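Oxidoreductase (Azotobacter vinelandii, PDB 7D5M) probably acts as an NAD-dependent dehydrogenase of the Gfo/Idh/MocA family, resembling inositol dehydrogenase, and binds NAD+ mainly through its Rossmann-fold domain. Local coordinates at residues V168-A173 / M248-G253; E215-E220 / Q271-I276; A280-W285 / N290-E295. All coordinates share one frame; numbering follows the deposited sequence.

How the contacts relate
All three contacts lie in the large mixed sheet of the C-terminal alpha/beta domain or on the face of it that carries helices. Contact 1 and contact 2 have centres about 8 Å apart: strands 165-173 and 271-277 are sheet neighbours, and Val-168 CG2 packs on Leu-218 CD1 at 3.5 Å. Contact 3, with its centre about 11 Å from that of contact 2, continues the sheet outward, and Arg-274 NH1 forms a salt bridge of 2.9 Å to Glu-283 OE1. Contacts 1 and 3 have centres about 16 Å apart and do not touch. All three lie away from the coenzyme site, although the Trp-284 side chain is about 11 Å from a bound NAD.

Contact 1: V168-A173 / M248-G253; sequences VHMQFA and MEYEGG
Val-168 and Met-170 meet Met-248 and Tyr-250 on one face of the mixed sheet of the C-terminal alpha/beta domain, reaching across strand 255-261, which lies between their own strands. With 10.1 Å between the axes of strands 168-173 and 248-250, side chains alone carry the contact. Tyr-250 comes from the far strand with its hydroxyl foremost. Its OH touches Val-168 CB at 3.8 Å, and Met-170 CE, coming from the opposite direction, lies 3.8 Å from Tyr-250 OH. Val-168 crosses the tyrosine at about a right angle, its CG2 resting 3.9 Å from Tyr-250 CE2. The bend at the last torsion of Met-170 (chi3 -81°) swings the methyl group round to where Met-170 CE also meets Met-248 CE at 3.9 Å. A valine in place of Tyr-250 would fall short of the other strand, and the methyl of Met-170 and the CG2 branch of Val-168 would probably face a gap where the hydroxyl and the ring had lain. Beyond Tyr-250 the chain reverses in a type II turn that closes on Gly-253, with Gly-252 at positive phi, and returns as strand 255-261. Helix 202-217 packs on Val-168 and Met-170, strand 223-231 packs against Met-248 and Tyr-250, and from the opposite face of the sheet His-169 hydrogen-bonds to Tyr-245 of a second subunit.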
ATOM      1  N   VAL A 168     -17.780  -2.971  14.968  1.00 11.87           N
ATOM      2  CA  VAL A 168     -16.641  -2.096  15.340  1.00 12.18           C
ATOM      3  C   VAL A 168     -15.443  -3.007  15.610  1.00 11.89           C
ATOM      4  O   VAL A 168     -15.455  -3.701  16.636  1.00 11.91           O
ATOM      5  CB  VAL A 168     -16.982  -1.216  16.555  1.00 12.81           C
ATOM      6  CG1 VAL A 168     -15.926  -0.136  16.734  1.00 13.03           C
ATOM      7  CG2 VAL A 168     -18.373  -0.606  16.427  1.00 13.07           C
ATOM      8  N   HIS A 169     -14.473  -3.021  14.696  1.00 11.98           N
ATOM      9  CA  HIS A 169     -13.265  -3.884  14.756  1.00 12.41           C
ATOM     10  C   HIS A 169     -12.067  -3.031  15.154  1.00 12.43           C
ATOM     11  O   HIS A 169     -11.693  -2.130  14.398  1.00 12.47           O
ATOM     12  CB  HIS A 169     -13.067  -4.622  13.436  1.00 12.60           C
ATOM     13  CG  HIS A 169     -14.022  -5.747  13.301  1.00 13.71           C
ATOM     14  ND1 HIS A 169     -13.755  -6.852  12.535  1.00 13.97           N
ATOM     15  CD2 HIS A 169     -15.215  -5.964  13.892  1.00 13.73           C
ATOM     16  CE1 HIS A 169     -14.773  -7.682  12.612  1.00 14.13           C
ATOM     17  NE2 HIS A 169     -15.687  -7.162  13.431  1.00 14.56           N
ATOM     18  N   MET A 170     -11.501  -3.337  16.312  1.00 12.49           N
ATOM     19  CA  MET A 170     -10.426  -2.547  16.946  1.00 12.78           C
ATOM     20  C   MET A 170      -9.237  -3.464  17.192  1.00 13.20           C
ATOM     21  O   MET A 170      -9.439  -4.634  17.588  1.00 12.96           O
ATOM     22  CB  MET A 170     -10.924  -1.963  18.264  1.00 13.62           C
ATOM     23  CG  MET A 170     -11.927  -0.858  18.058  1.00 13.88           C
ATOM     24  SD  MET A 170     -12.911  -0.568  19.511  1.00 14.06           S
ATOM     25  CE  MET A 170     -14.127  -1.879  19.374  1.00 13.68           C
ATOM     26  N   GLN A 171      -8.033  -2.947  16.962  1.00 12.86           N
ATOM     27  CA  GLN A 171      -6.807  -3.655  17.363  1.00 12.56           C
ATOM     28  C   GLN A 171      -5.772  -2.623  17.790  1.00 11.80           C
ATOM     29  O   GLN A 171      -5.756  -1.502  17.259  1.00 11.19           O
ATOM     30  CB  GLN A 171      -6.311  -4.587  16.257  1.00 13.18           C
ATOM     31  CG  GLN A 171      -5.780  -3.878  15.020  1.00 14.02           C
ATOM     32  CD  GLN A 171      -5.060  -4.802  14.062  1.00 14.83           C
ATOM     33  OE1 GLN A 171      -5.662  -5.683  13.450  1.00 17.00           O
ATOM     34  NE2 GLN A 171      -3.759  -4.596  13.912  1.00 14.11           N
ATOM     35  N   PHE A 172      -4.963  -3.007  18.759  1.00 11.21           N
ATOM     36  CA  PHE A 172      -3.650  -2.379  19.012  1.00 11.06           C
ATOM     37  C   PHE A 172      -2.698  -3.541  19.269  1.00 11.09           C
ATOM     38  O   PHE A 172      -2.674  -4.067  20.388  1.00 10.53           O
ATOM     39  CB  PHE A 172      -3.738  -1.336  20.127  1.00 11.68           C
ATOM     40  CG  PHE A 172      -2.588  -0.361  20.156  1.00 11.69           C
ATOM     41  CD1 PHE A 172      -1.356  -0.678  19.603  1.00 12.60           C
ATOM     42  CD2 PHE A 172      -2.737   0.882  20.752  1.00 12.66           C
ATOM     43  CE1 PHE A 172      -0.302   0.221  19.652  1.00 12.29           C
ATOM     44  CE2 PHE A 172      -1.677   1.771  20.814  1.00 12.59           C
ATOM     45  CZ  PHE A 172      -0.466   1.448  20.251  1.00 12.48           C
ATOM     46  N   ALA A 173      -2.029  -3.992  18.212  1.00 10.73           N
ATOM     47  CA  ALA A 173      -1.283  -5.268  18.179  1.00 10.86           C
ATOM     48  C   ALA A 173       0.109  -5.011  17.609  1.00 10.93           C
ATOM     49  O   ALA A 173       0.268  -5.021  16.382  1.00 10.82           O
ATOM     50  CB  ALA A 173      -2.046  -6.282  17.363  1.00 10.80           C
ATOM     51  N   MET A 248     -17.620  -8.120  22.075  1.00 14.29           N
ATOM     52  CA  MET A 248     -18.663  -7.314  22.749  1.00 14.83           C
ATOM     53  C   MET A 248     -19.948  -7.315  21.924  1.00 14.90           C
ATOM     54  O   MET A 248     -19.881  -7.269  20.679  1.00 13.90           O
ATOM     55  CB  MET A 248     -18.166  -5.879  22.925  1.00 15.54           C
ATOM     56  CG  MET A 248     -16.776  -5.821  23.500  1.00 15.99           C
ATOM     57  SD  MET A 248     -16.318  -4.159  23.984  1.00 17.12           S
ATOM     58  CE  MET A 248     -16.137  -3.359  22.398  1.00 16.36           C
ATOM     59  N   GLU A 249     -21.079  -7.365  22.617  1.00 14.95           N
ATOM     60  CA  GLU A 249     -22.406  -7.061  22.040  1.00 16.80           C
ATOM     61  C   GLU A 249     -22.804  -5.675  22.529  1.00 15.99           C
ATOM     62  O   GLU A 249     -22.825  -5.476  23.752  1.00 15.25           O
ATOM     63  CB  GLU A 249     -23.466  -8.065  22.486  1.00 18.78           C
ATOM     64  CG  GLU A 249     -23.042  -9.513  22.361  1.00 22.06           C
ATOM     65  CD  GLU A 249     -24.106 -10.494  22.834  1.00 26.02           C
ATOM     66  OE1 GLU A 249     -25.097 -10.030  23.440  1.00 29.13           O
ATOM     67  OE2 GLU A 249     -23.944 -11.720  22.599  1.00 27.82           O
ATOM     68  N   TYR A 250     -23.073  -4.761  21.609  1.00 15.47           N
ATOM     69  CA  TYR A 250     -23.645  -3.432  21.920  1.00 16.15           C
ATOM     70  C   TYR A 250     -25.164  -3.559  22.043  1.00 17.23           C
ATOM     71  O   TYR A 250     -25.754  -4.461  21.412  1.00 16.62           O
ATOM     72  CB  TYR A 250     -23.292  -2.421  20.836  1.00 15.41           C
ATOM     73  CG  TYR A 250     -21.820  -2.142  20.691  1.00 15.31           C
ATOM     74  CD1 TYR A 250     -21.174  -1.271  21.550  1.00 15.75           C
ATOM     75  CD2 TYR A 250     -21.071  -2.730  19.686  1.00 15.01           C
ATOM     76  CE1 TYR A 250     -19.825  -0.999  21.426  1.00 15.55           C
ATOM     77  CE2 TYR A 250     -19.719  -2.462  19.546  1.00 14.98           C
ATOM     78  CZ  TYR A 250     -19.093  -1.590  20.415  1.00 15.03           C
ATOM     79  OH  TYR A 250     -17.761  -1.298  20.307  1.00 15.80           O
ATOM     80  N   GLU A 251     -25.782  -2.661  22.818  1.00 19.13           N
ATOM     81  CA  GLU A 251     -27.257  -2.472  22.796  1.00 20.87           C
ATOM     82  C   GLU A 251     -27.642  -2.174  21.347  1.00 19.52           C
ATOM     83  O   GLU A 251     -26.986  -1.310  20.735  1.00 19.50           O
ATOM     84  CB  GLU A 251     -27.702  -1.335  23.723  1.00 23.20           C
ATOM     85  CG  GLU A 251     -27.488  -1.609  25.201  1.00 26.69           C
ATOM     86  CD  GLU A 251     -28.376  -2.673  25.826  1.00 29.91           C
ATOM     87  OE1 GLU A 251     -29.350  -3.110  25.170  1.00 32.94           O
ATOM     88  OE2 GLU A 251     -28.079  -3.075  26.972  1.00 33.55           O
ATOM     89  N   GLY A 252     -28.639  -2.878  20.809  1.00 19.62           N
ATOM     90  CA  GLY A 252     -29.142  -2.664  19.436  1.00 19.57           C
ATOM     91  C   GLY A 252     -28.608  -3.702  18.459  1.00 19.24           C
ATOM     92  O   GLY A 252     -29.111  -3.759  17.323  1.00 18.95           O
ATOM     93  N   GLY A 253     -27.643  -4.524  18.877  1.00 18.42           N
ATOM     94  CA  GLY A 253     -27.256  -5.743  18.140  1.00 17.70           C
ATOM     95  C   GLY A 253     -25.909  -5.645  17.434  1.00 16.94           C
ATOM     96  O   GLY A 253     -25.427  -6.704  16.978  1.00 15.81           O
TER

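Contact 2: E215-E220 / Q271-I276; sequences EVMLPE and QKIRVI
Met-217, Leu-218, Ile-273 and Val-275 make the contact between 215-220 and 271-276 without any ring, amide or other flat group, so it has no faces or edges: a thioether and branched methyls do the touching. Met-217 sits in the last turn of its helix and stretches out beyond CG (chi2 -175°, chi3 -176°), which carries sulfur and methyl group the full length to the strand. There it runs antiparallel to the side chain of Ile-273. Met-217 CE lies 3.9 Å from Ile-273 CG2, and the sulfur, Met-217 SD, is 4.1 Å from Ile-273 CD1, so both branches of the isoleucine are used. The two methyls of Val-275 are shared out in a similar way. Val-275 CG2 meets Met-217 SD at 3.9 Å, while Val-275 CG1 faces Leu-218 CD1 more loosely, at 4.3 Å. Leu-218, the first residue to leave helical geometry, still packs on the strand, and the buried layer thereby continues past the end of the helix. The contact joins the C-terminal end of helix 202-217 to the sheet through apolar groups alone. Helix 148-158 closes over it, with Ala-153 and Ile-157 against Met-217, and strand 271-277 runs between strands 165-173 and 280-285.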
ATOM      1  N   GLU A 215     -15.417   5.160  21.140  1.00 14.70           N
ATOM      2  CA  GLU A 215     -16.337   5.969  21.993  1.00 16.52           C
ATOM      3  C   GLU A 215     -16.466   7.385  21.421  1.00 16.01           C
ATOM      4  O   GLU A 215     -17.564   7.959  21.488  1.00 15.90           O
ATOM      5  CB  GLU A 215     -15.858   5.985  23.444  1.00 19.11           C
ATOM      6  CG  GLU A 215     -15.923   4.613  24.079  1.00 23.20           C
ATOM      7  CD  GLU A 215     -15.509   4.542  25.535  1.00 28.12           C
ATOM      8  OE1 GLU A 215     -15.326   5.609  26.157  1.00 33.90           O
ATOM      9  OE2 GLU A 215     -15.385   3.398  26.045  1.00 37.22           O
ATOM     10  N   VAL A 216     -15.400   7.935  20.852  1.00 14.69           N
ATOM     11  CA  VAL A 216     -15.483   9.252  20.157  1.00 14.52           C
ATOM     12  C   VAL A 216     -16.384   9.101  18.925  1.00 13.88           C
ATOM     13  O   VAL A 216     -17.212   9.996  18.689  1.00 13.32           O
ATOM     14  CB  VAL A 216     -14.095   9.802  19.776  1.00 14.77           C
ATOM     15  CG1 VAL A 216     -14.208  11.109  19.002  1.00 15.27           C
ATOM     16  CG2 VAL A 216     -13.218   9.983  21.005  1.00 14.91           C
ATOM     17  N   MET A 217     -16.209   8.035  18.143  1.00 12.73           N
ATOM     18  CA  MET A 217     -16.903   7.860  16.840  1.00 12.79           C
ATOM     19  C   MET A 217     -18.374   7.474  17.045  1.00 13.17           C
ATOM     20  O   MET A 217     -19.196   7.868  16.199  1.00 12.90           O
ATOM     21  CB  MET A 217     -16.213   6.779  16.007  1.00 12.34           C
ATOM     22  CG  MET A 217     -14.838   7.162  15.556  1.00 12.53           C
ATOM     23  SD  MET A 217     -14.146   5.896  14.458  1.00 12.75           S
ATOM     24  CE  MET A 217     -12.507   6.570  14.188  1.00 12.91           C
ATOM     25  N   LEU A 218     -18.675   6.746  18.123  1.00 13.79           N
ATOM     26  CA  LEU A 218     -20.004   6.138  18.413  1.00 14.85           C
ATOM     27  C   LEU A 218     -20.392   6.498  19.842  1.00 15.62           C
ATOM     28  O   LEU A 218     -20.457   5.636  20.720  1.00 14.78           O
ATOM     29  CB  LEU A 218     -19.914   4.622  18.206  1.00 15.84           C
ATOM     30  CG  LEU A 218     -19.542   4.184  16.788  1.00 16.15           C
ATOM     31  CD1 LEU A 218     -18.837   2.838  16.794  1.00 16.52           C
ATOM     32  CD2 LEU A 218     -20.762   4.132  15.879  1.00 17.30           C
ATOM     33  N   PRO A 219     -20.599   7.806  20.120  1.00 16.52           N
ATOM     34  CA  PRO A 219     -20.787   8.280  21.489  1.00 18.35           C
ATOM     35  C   PRO A 219     -22.039   7.719  22.185  1.00 20.10           C
ATOM     36  O   PRO A 219     -22.031   7.665  23.412  1.00 21.21           O
ATOM     37  CB  PRO A 219     -20.876   9.809  21.326  1.00 18.03           C
ATOM     38  CG  PRO A 219     -21.341  10.002  19.902  1.00 17.76           C
ATOM     39  CD  PRO A 219     -20.647   8.896  19.131  1.00 16.89           C
ATOM     40  N   GLU A 220     -23.062   7.329  21.416  1.00 21.24           N
ATOM     41  CA  GLU A 220     -24.364   6.840  21.956  1.00 24.00           C
ATOM     42  C   GLU A 220     -24.334   5.321  22.107  1.00 22.93           C
ATOM     43  O   GLU A 220     -25.280   4.772  22.690  1.00 21.98           O
ATOM     44  CB  GLU A 220     -25.542   7.244  21.065  1.00 27.45           C
ATOM     45  CG  GLU A 220     -25.763   8.745  20.971  1.00 31.26           C
ATOM     46  CD  GLU A 220     -25.438   9.531  22.231  1.00 35.20           C
ATOM     47  OE1 GLU A 220     -25.903   9.131  23.325  1.00 40.21           O
ATOM     48  OE2 GLU A 220     -24.705  10.536  22.121  1.00 42.75           O
ATOM     49  N   GLN A 271      -2.263  -0.168  15.417  1.00  9.99           N
ATOM     50  CA  GLN A 271      -3.527   0.330  16.011  1.00 10.00           C
ATOM     51  C   GLN A 271      -4.476   0.688  14.864  1.00 10.23           C
ATOM     52  O   GLN A 271      -4.181   1.614  14.114  1.00  9.87           O
ATOM     53  CB  GLN A 271      -3.323   1.529  16.933  1.00 10.12           C
ATOM     54  CG  GLN A 271      -4.619   1.918  17.616  1.00 10.46           C
ATOM     55  CD  GLN A 271      -4.571   3.191  18.426  1.00 10.85           C
ATOM     56  OE1 GLN A 271      -5.560   3.552  19.054  1.00 10.74           O
ATOM     57  NE2 GLN A 271      -3.432   3.878  18.417  1.00 10.36           N
ATOM     58  N   LYS A 272      -5.570  -0.040  14.736  1.00 10.61           N
ATOM     59  CA  LYS A 272      -6.538   0.175  13.641  1.00 11.10           C
ATOM     60  C   LYS A 272      -7.947   0.133  14.219  1.00 10.94           C
ATOM     61  O   LYS A 272      -8.197  -0.610  15.187  1.00 10.83           O
ATOM     62  CB  LYS A 272      -6.339  -0.867  12.536  1.00 12.20           C
ATOM     63  CG  LYS A 272      -4.918  -0.962  11.981  1.00 12.89           C
ATOM     64  CD  LYS A 272      -4.653  -2.117  11.011  1.00 14.18           C
ATOM     65  CE  LYS A 272      -3.465  -1.827  10.118  1.00 14.98           C
ATOM     66  NZ  LYS A 272      -2.953  -3.029   9.414  1.00 16.12           N
ATOM     67  N   ILE A 273      -8.842   0.909  13.628  1.00 10.43           N
ATOM     68  CA  ILE A 273     -10.288   0.816  13.943  1.00 10.15           C
ATOM     69  C   ILE A 273     -11.044   0.818  12.620  1.00  9.80           C
ATOM     70  O   ILE A 273     -10.792   1.679  11.775  1.00  9.02           O
ATOM     71  CB  ILE A 273     -10.760   1.920  14.903  1.00 10.28           C
ATOM     72  CG1 ILE A 273     -12.269   1.818  15.134  1.00 10.82           C
ATOM     73  CG2 ILE A 273     -10.354   3.307  14.433  1.00 10.36           C
ATOM     74  CD1 ILE A 273     -12.741   2.523  16.372  1.00 10.50           C
ATOM     75  N   ARG A 274     -11.893  -0.184  12.434  1.00  9.61           N
ATOM     76  CA  ARG A 274     -12.773  -0.267  11.249  1.00  9.81           C
ATOM     77  C   ARG A 274     -14.203  -0.251  11.774  1.00 10.22           C
ATOM     78  O   ARG A 274     -14.544  -1.114  12.597  1.00 10.44           O
ATOM     79  CB  ARG A 274     -12.492  -1.524  10.424  1.00  9.90           C
ATOM     80  CG  ARG A 274     -13.331  -1.627   9.160  1.00 10.00           C
ATOM     81  CD  ARG A 274     -13.008  -2.865   8.339  1.00 10.31           C
ATOM     82  NE  ARG A 274     -13.764  -2.914   7.101  1.00 10.30           N
ATOM     83  CZ  ARG A 274     -13.447  -2.290   5.973  1.00 10.37           C
ATOM     84  NH1 ARG A 274     -12.356  -1.542   5.877  1.00 10.20           N
ATOM     85  NH2 ARG A 274     -14.230  -2.424   4.918  1.00 10.52           N
ATOM     86  N   VAL A 275     -14.983   0.723  11.345  1.00 10.00           N
ATOM     87  CA  VAL A 275     -16.426   0.789  11.684  1.00 10.29           C
ATOM     88  C   VAL A 275     -17.179   0.362  10.435  1.00 10.08           C
ATOM     89  O   VAL A 275     -16.982   0.992   9.386  1.00 10.47           O
ATOM     90  CB  VAL A 275     -16.841   2.190  12.156  1.00 10.50           C
ATOM     91  CG1 VAL A 275     -18.316   2.220  12.522  1.00 10.66           C
ATOM     92  CG2 VAL A 275     -15.978   2.664  13.312  1.00 10.70           C
ATOM     93  N   ILE A 276     -18.005  -0.678  10.560  1.00 10.46           N
ATOM     94  CA  ILE A 276     -18.707  -1.305   9.413  1.00 11.27           C
ATOM     95  C   ILE A 276     -20.207  -1.064   9.575  1.00 11.23           C
ATOM     96  O   ILE A 276     -20.783  -1.528  10.570  1.00 11.39           O
ATOM     97  CB  ILE A 276     -18.369  -2.803   9.321  1.00 11.36           C
ATOM     98  CG1 ILE A 276     -16.852  -3.013   9.300  1.00 12.25           C
ATOM     99  CG2 ILE A 276     -19.070  -3.413   8.114  1.00 11.44           C
ATOM    100  CD1 ILE A 276     -16.410  -4.402   9.614  1.00 13.29           C
TER

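Contact 3: A280-W285 / N290-E295; sequences ASLEWW and NQLAFE
Ser-281 O accepts the backbone N-H of Glu-295 in a short, nearly straight bond, 2.8 Å between Ser-281 O and Glu-295 N, and it also receives a longer CA-H contact from Phe-294. The bond in return, from Ser-281 N to Glu-295 O, is 3.0 Å long. Glu-283 and Ala-293 form the next hydrogen-bonded pair of this antiparallel hairpin, and between the two pairs Leu-282 faces Phe-294 in a non-hydrogen-bonded pair. On the face with Leu-282 and Phe-294, Ala-280 CB packs 3.8 Å from Phe-294 CE1. The end of Leu-292 also reaches over the neighbouring strand, placing its CD1 3.7 Å from Trp-284 CB, while helix 148-158 covers this side. Where the strands part, a water accepts from Trp-285 N at 2.9 Å and links it to Gln-291 O. The opposite face carries Glu-283 and Glu-295, whose extended chains bring Glu-283 OE1 and Glu-295 OE1 to 5.5 Å. A second water donates to Glu-295 OE2 at 2.8 Å and only weakly to Glu-283. Both glutamates also form salt bridges to the guanidinium group of Arg-274, one to each terminal nitrogen, so two nearby negative charges share one positive group, which probably offsets their mutual repulsion and ties the hairpin to strand 271-277.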
ATOM      1  N   ALA A 280     -21.607   1.267   4.238  1.00 12.51           N
ATOM      2  CA  ALA A 280     -20.193   1.628   4.024  1.00 11.93           C
ATOM      3  C   ALA A 280     -19.394   1.331   5.287  1.00 11.43           C
ATOM      4  O   ALA A 280     -19.997   1.225   6.363  1.00 10.96           O
ATOM      5  CB  ALA A 280     -20.089   3.090   3.638  1.00 12.30           C
ATOM      6  N   SER A 281     -18.076   1.232   5.139  1.00 10.83           N
ATOM      7  CA  SER A 281     -17.112   1.126   6.257  1.00 10.77           C
ATOM      8  C   SER A 281     -16.153   2.315   6.227  1.00 11.05           C
ATOM      9  O   SER A 281     -15.938   2.904   5.164  1.00 10.68           O
ATOM     10  CB  SER A 281     -16.351  -0.168   6.210  1.00 10.70           C
ATOM     11  OG  SER A 281     -17.226  -1.281   6.311  1.00 10.47           O
ATOM     12  N   LEU A 282     -15.609   2.673   7.382  1.00 11.19           N
ATOM     13  CA  LEU A 282     -14.408   3.529   7.423  1.00 11.42           C
ATOM     14  C   LEU A 282     -13.340   2.796   8.226  1.00 11.09           C
ATOM     15  O   LEU A 282     -13.676   1.949   9.071  1.00 10.62           O
ATOM     16  CB  LEU A 282     -14.728   4.928   7.957  1.00 12.93           C
ATOM     17  CG  LEU A 282     -15.400   5.041   9.312  1.00 13.69           C
ATOM     18  CD1 LEU A 282     -14.406   4.860  10.446  1.00 14.20           C
ATOM     19  CD2 LEU A 282     -16.085   6.395   9.430  1.00 13.49           C
ATOM     20  N   GLU A 283     -12.078   3.105   7.961  1.00 10.80           N
ATOM     21  CA  GLU A 283     -10.964   2.445   8.675  1.00 10.74           C
ATOM     22  C   GLU A 283      -9.791   3.410   8.810  1.00 10.41           C
ATOM     23  O   GLU A 283      -9.420   4.058   7.829  1.00 10.32           O
ATOM     24  CB  GLU A 283     -10.544   1.154   7.985  1.00 11.40           C
ATOM     25  CG  GLU A 283      -9.481   0.394   8.770  1.00 12.06           C
ATOM     26  CD  GLU A 283      -9.154  -0.991   8.236  1.00 13.06           C
ATOM     27  OE1 GLU A 283     -10.013  -1.579   7.561  1.00 13.81           O
ATOM     28  OE2 GLU A 283      -8.034  -1.479   8.508  1.00 13.81           O
ATOM     29  N   TRP A 284      -9.229   3.456  10.009  1.00 10.16           N
ATOM     30  CA  TRP A 284      -8.118   4.368  10.373  1.00 10.16           C
ATOM     31  C   TRP A 284      -7.014   3.544  11.022  1.00 10.44           C
ATOM     32  O   TRP A 284      -7.333   2.634  11.789  1.00 10.40           O
ATOM     33  CB  TRP A 284      -8.632   5.467  11.301  1.00 10.04           C
ATOM     34  CG  TRP A 284      -7.618   6.512  11.651  1.00  9.74           C
ATOM     35  CD1 TRP A 284      -7.298   7.617  10.921  1.00  9.61           C
ATOM     36  CD2 TRP A 284      -6.810   6.568  12.841  1.00  9.70           C
ATOM     37  NE1 TRP A 284      -6.334   8.345  11.563  1.00  9.68           N
ATOM     38  CE2 TRP A 284      -6.026   7.740  12.749  1.00  9.64           C
ATOM     39  CE3 TRP A 284      -6.640   5.738  13.960  1.00 10.00           C
ATOM     40  CZ2 TRP A 284      -5.102   8.104  13.729  1.00 10.24           C
ATOM     41  CZ3 TRP A 284      -5.741   6.109  14.936  1.00 10.02           C
ATOM     42  CH2 TRP A 284      -4.989   7.281  14.830  1.00 10.21           C
ATOM     43  N   TRP A 285      -5.770   3.893  10.720  1.00 10.60           N
ATOM     44  CA  TRP A 285      -4.543   3.185  11.148  1.00 11.09           C
ATOM     45  C   TRP A 285      -3.576   4.233  11.706  1.00 10.54           C
ATOM     46  O   TRP A 285      -3.261   5.191  10.978  1.00 10.28           O
ATOM     47  CB  TRP A 285      -3.983   2.439   9.938  1.00 11.56           C
ATOM     48  CG  TRP A 285      -2.683   1.740  10.156  1.00 12.64           C
ATOM     49  CD1 TRP A 285      -2.117   1.360  11.338  1.00 12.95           C
ATOM     50  CD2 TRP A 285      -1.801   1.280   9.123  1.00 13.64           C
ATOM     51  NE1 TRP A 285      -0.940   0.703  11.108  1.00 13.22           N
ATOM     52  CE2 TRP A 285      -0.714   0.639   9.762  1.00 13.83           C
ATOM     53  CE3 TRP A 285      -1.831   1.341   7.729  1.00 14.55           C
ATOM     54  CZ2 TRP A 285       0.345   0.083   9.044  1.00 14.79           C
ATOM     55  CZ3 TRP A 285      -0.781   0.796   7.023  1.00 15.52           C
ATOM     56  CH2 TRP A 285       0.287   0.175   7.671  1.00 15.15           C
ATOM     57  N   ASN A 290      -3.005  10.469   8.760  1.00  9.69           N
ATOM     58  CA  ASN A 290      -3.489  11.568   7.887  1.00  9.66           C
ATOM     59  C   ASN A 290      -4.424  11.051   6.793  1.00  9.71           C
ATOM     60  O   ASN A 290      -4.853  11.877   5.989  1.00  9.72           O
ATOM     61  CB  ASN A 290      -2.311  12.332   7.287  1.00  9.94           C
ATOM     62  CG  ASN A 290      -1.397  12.844   8.374  1.00  9.96           C
ATOM     63  OD1 ASN A 290      -1.850  13.516   9.304  1.00 10.79           O
ATOM     64  ND2 ASN A 290      -0.117  12.514   8.272  1.00 10.05           N
ATOM     65  N   GLN A 291      -4.724   9.748   6.768  1.00  9.77           N
ATOM     66  CA  GLN A 291      -5.659   9.142   5.790  1.00 10.09           C
ATOM     67  C   GLN A 291      -6.764   8.404   6.539  1.00 10.08           C
ATOM     68  O   GLN A 291      -6.522   7.905   7.656  1.00 10.07           O
ATOM     69  CB  GLN A 291      -4.934   8.209   4.822  1.00 10.15           C
ATOM     70  CG  GLN A 291      -4.036   8.959   3.845  1.00 10.28           C
ATOM     71  CD  GLN A 291      -2.695   9.307   4.441  1.00 10.85           C
ATOM     72  OE1 GLN A 291      -2.082   8.487   5.124  1.00 11.37           O
ATOM     73  NE2 GLN A 291      -2.216  10.514   4.173  1.00 10.75           N
ATOM     74  N   LEU A 292      -7.943   8.364   5.939  1.00 10.15           N
ATOM     75  CA  LEU A 292      -9.095   7.599   6.464  1.00 10.42           C
ATOM     76  C   LEU A 292      -9.757   6.884   5.287  1.00 10.41           C
ATOM     77  O   LEU A 292     -10.200   7.573   4.338  1.00 10.66           O
ATOM     78  CB  LEU A 292     -10.050   8.558   7.169  1.00 10.77           C
ATOM     79  CG  LEU A 292     -11.330   7.925   7.718  1.00 11.30           C
ATOM     80  CD1 LEU A 292     -11.028   7.070   8.933  1.00 11.46           C
ATOM     81  CD2 LEU A 292     -12.338   9.005   8.060  1.00 11.89           C
ATOM     82  N   ALA A 293      -9.752   5.553   5.307  1.00 10.89           N
ATOM     83  CA  ALA A 293     -10.411   4.725   4.271  1.00 10.93           C
ATOM     84  C   ALA A 293     -11.920   4.911   4.403  1.00 11.44           C
ATOM     85  O   ALA A 293     -12.419   4.853   5.531  1.00 12.11           O
ATOM     86  CB  ALA A 293     -10.048   3.267   4.412  1.00 11.40           C
ATOM     87  N   PHE A 294     -12.612   5.133   3.292  1.00 11.27           N
ATOM     88  CA  PHE A 294     -14.090   5.267   3.255  1.00 11.48           C
ATOM     89  C   PHE A 294     -14.596   4.419   2.099  1.00 10.96           C
ATOM     90  O   PHE A 294     -14.303   4.727   0.941  1.00 11.15           O
ATOM     91  CB  PHE A 294     -14.534   6.726   3.154  1.00 11.86           C
ATOM     92  CG  PHE A 294     -16.027   6.910   3.033  1.00 11.78           C
ATOM     93  CD1 PHE A 294     -16.901   6.229   3.865  1.00 12.22           C
ATOM     94  CD2 PHE A 294     -16.555   7.797   2.109  1.00 12.70           C
ATOM     95  CE1 PHE A 294     -18.273   6.413   3.752  1.00 12.48           C
ATOM     96  CE2 PHE A 294     -17.923   7.988   2.012  1.00 12.01           C
ATOM     97  CZ  PHE A 294     -18.778   7.290   2.826  1.00 12.03           C
ATOM     98  N   GLU A 295     -15.306   3.351   2.429  1.00 11.32           N
ATOM     99  CA  GLU A 295     -15.556   2.243   1.478  1.00 11.65           C
ATOM    100  C   GLU A 295     -17.060   1.981   1.411  1.00 11.47           C
ATOM    101  O   GLU A 295     -17.577   1.189   2.218  1.00 11.17           O
ATOM    102  CB  GLU A 295     -14.731   1.033   1.898  1.00 12.45           C
ATOM    103  CG  GLU A 295     -13.270   1.386   2.118  1.00 13.05           C
ATOM    104  CD  GLU A 295     -12.348   0.210   2.386  1.00 14.20           C
ATOM    105  OE1 GLU A 295     -12.824  -0.831   2.902  1.00 14.17           O
ATOM    106  OE2 GLU A 295     -11.144   0.332   2.046  1.00 16.63           O
TER
HETATM  107  O   HOH W   1      -9.771  -0.608   4.242  1.00 16.00           O
HETATM  108  O   HOH W   2      -5.212   5.710   8.466  1.00  8.98           O